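Local coordinates for phosphatidylglycerophosphatase and protein-tyrosine phosphatase 1 (Mus musculus, PDB 3RGO) that dephosphorylates phosphatidylglycerophosphate to phosphatidylglycerol, an essential step on the route to the mitochondrial phospholipid cardiolipin, at residues I33-E38 against A104-A109. Residues are numbered along the deposited sequence; the frame is centred on the assembly and turned at random.
Sequences ITMNEE and ATMVAA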
loop_
_atom_site.group_PDB
_atom_site.type_symbol
_atom_site.label_atom_id
_atom_site.label_comp_id
_atom_site.label_asym_id
_atom_site.label_seq_id
_atom_site.Cartn_x
_atom_site.Cartn_y
_atom_site.Cartn_z
ATOM N N ILE A 33 4.478 -3.062 2.862
ATOM C CA ILE A 33 4.946 -2.031 1.954
ATOM C C ILE A 33 5.175 -0.780 2.774
ATOM O O ILE A 33 4.243 -0.230 3.353
ATOM C CB ILE A 33 3.943 -1.746 0.825
ATOM C CG1 ILE A 33 3.748 -3.003 -0.027
ATOM C CG2 ILE A 33 4.430 -0.570 -0.024
ATOM C CD1 ILE A 33 2.764 -2.833 -1.181
ATOM N N THR A 34 6.429 -0.356 2.844
ATOM C CA THR A 34 6.799 0.806 3.641
ATOM C C THR A 34 7.160 1.970 2.739
ATOM O O THR A 34 8.084 1.887 1.937
ATOM C CB THR A 34 7.980 0.495 4.574
ATOM O OG1 THR A 34 7.600 -0.542 5.489
ATOM C CG2 THR A 34 8.395 1.740 5.354
ATOM N N MET A 35 6.418 3.059 2.873
ATOM C CA MET A 35 6.651 4.222 2.037
ATOM C C MET A 35 7.313 5.334 2.830
ATOM O O MET A 35 6.954 5.589 3.979
ATOM C CB MET A 35 5.339 4.700 1.413
ATOM C CG MET A 35 4.783 3.736 0.379
ATOM S SD MET A 35 3.040 4.010 0.021
ATOM C CE MET A 35 2.315 2.986 1.293
ATOM N N ASN A 36 8.293 5.975 2.202
ATOM C CA ASN A 36 8.998 7.112 2.787
ATOM C C ASN A 36 9.474 6.881 4.218
ATOM O O ASN A 36 9.334 7.756 5.067
ATOM C CB ASN A 36 8.134 8.373 2.725
ATOM C CG ASN A 36 8.023 8.937 1.319
ATOM O OD1 ASN A 36 7.466 10.017 1.114
ATOM N ND2 ASN A 36 8.565 8.215 0.346
ATOM N N GLU A 37 10.033 5.704 4.478
ATOM C CA GLU A 37 10.624 5.415 5.781
ATOM C C GLU A 37 11.513 6.574 6.234
ATOM O O GLU A 37 12.518 6.883 5.593
ATOM C CB GLU A 37 11.434 4.118 5.721
ATOM C CG GLU A 37 12.209 3.812 6.990
ATOM C CD GLU A 37 13.077 2.575 6.855
ATOM O OE1 GLU A 37 14.250 2.712 6.448
ATOM O OE2 GLU A 37 12.586 1.466 7.158
ATOM N N GLU A 38 11.133 7.214 7.335
ATOM C CA GLU A 38 11.856 8.380 7.837
ATOM C C GLU A 38 12.741 8.029 9.027
ATOM O O GLU A 38 12.341 7.271 9.913
ATOM C CB GLU A 38 10.878 9.498 8.207
ATOM C CG GLU A 38 10.093 10.035 7.020
ATOM C CD GLU A 38 8.644 10.325 7.359
ATOM O OE1 GLU A 38 8.388 10.896 8.442
ATOM O OE2 GLU A 38 7.762 9.979 6.543
ATOM N N ALA A 104 -2.587 5.567 1.082
ATOM C CA ALA A 104 -3.897 5.444 0.452
ATOM C C ALA A 104 -3.775 5.384 -1.073
ATOM O O ALA A 104 -4.488 4.638 -1.739
ATOM C CB ALA A 104 -4.791 6.605 0.864
ATOM N N THR A 105 -2.856 6.170 -1.619
ATOM C CA THR A 105 -2.638 6.203 -3.063
ATOM C C THR A 105 -2.119 4.859 -3.581
ATOM O O THR A 105 -2.539 4.379 -4.641
ATOM C CB THR A 105 -1.668 7.337 -3.431
ATOM O OG1 THR A 105 -2.247 8.588 -3.039
ATOM C CG2 THR A 105 -1.395 7.352 -4.929
ATOM N N MET A 106 -1.212 4.253 -2.820
ATOM C CA MET A 106 -0.669 2.936 -3.158
ATOM C C MET A 106 -1.777 1.895 -3.199
ATOM O O MET A 106 -1.860 1.088 -4.136
ATOM C CB MET A 106 0.403 2.523 -2.139
ATOM C CG MET A 106 1.042 1.151 -2.405
ATOM S SD MET A 106 2.132 1.124 -3.868
ATOM C CE MET A 106 3.265 2.445 -3.454
ATOM N N VAL A 107 -2.627 1.911 -2.176
ATOM C CA VAL A 107 -3.760 0.991 -2.118
ATOM C C VAL A 107 -4.729 1.261 -3.268
ATOM O O VAL A 107 -5.296 0.328 -3.834
ATOM C CB VAL A 107 -4.497 1.044 -0.749
ATOM C CG1 VAL A 107 -5.768 0.203 -0.793
ATOM C CG2 VAL A 107 -3.579 0.566 0.386
ATOM N N ALA A 108 -4.908 2.535 -3.615
ATOM C CA ALA A 108 -5.738 2.909 -4.756
ATOM C C ALA A 108 -5.248 2.249 -6.038
ATOM O O ALA A 108 -6.043 1.750 -6.829
ATOM C CB ALA A 108 -5.780 4.443 -4.925
ATOM N N ALA A 109 -3.936 2.247 -6.245
ATOM C CA ALA A 109 -3.380 1.661 -7.455
ATOM C C ALA A 109 -3.661 0.159 -7.495
ATOM O O ALA A 109 -4.057 -0.380 -8.526
ATOM C CB ALA A 109 -1.883 1.938 -7.544
#
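Thr34 OG1, one residue before the Met35 that touches Met106, is gripped by two hydrogen bonds, to His95 NE2 and Gln58 NE2. These bonds fix the rotation of the hydroxyl on the face of the sheet turned away from helix 102-115, between side chains of the two flanking strands. Ile33 and Met35 point the opposite way, toward helix 102-115. No hydrogen bond crosses to the helix. The join is apolar and buries 144 Å² in all.

Met106 carries the contact on the helix side. The end of Met35 lies against its base: Met35 SD is 3.7 Å from Met106 CB, and Met35 CE is 4.0 Å from the same CB. Met106 starts with CG anti to its backbone N (chi1 -180°), then bends at chi2 and chi3. The bends bring its methyl back toward the strand, and Met106 CE sits 3.8 Å from Met35 SD. The Met35 sulfur thus touches both the root and the tip of Met106. The two side chains cross at a slant. Ile33 adds a looser contact, with its CG2 branch 4.5 Å from Met106 CG.

The site lies close to the phosphatase signature loop. The side chain of Met35 is about 4 Å from that of Cys96, the predicted phosphocysteine nucleophile, and about 6 Å from a bound sulfate. Helix 102-115 follows that loop, as in other cysteine-dependent phosphatases.

Strand 29-35 runs parallel between strands 91-95 and 57-61. Val94 on one neighbour and Leu61 on the other also touch Met106. Leu75 of helix 72-88 packs on Met106 too, and Phe81 of that helix packs on Ile33.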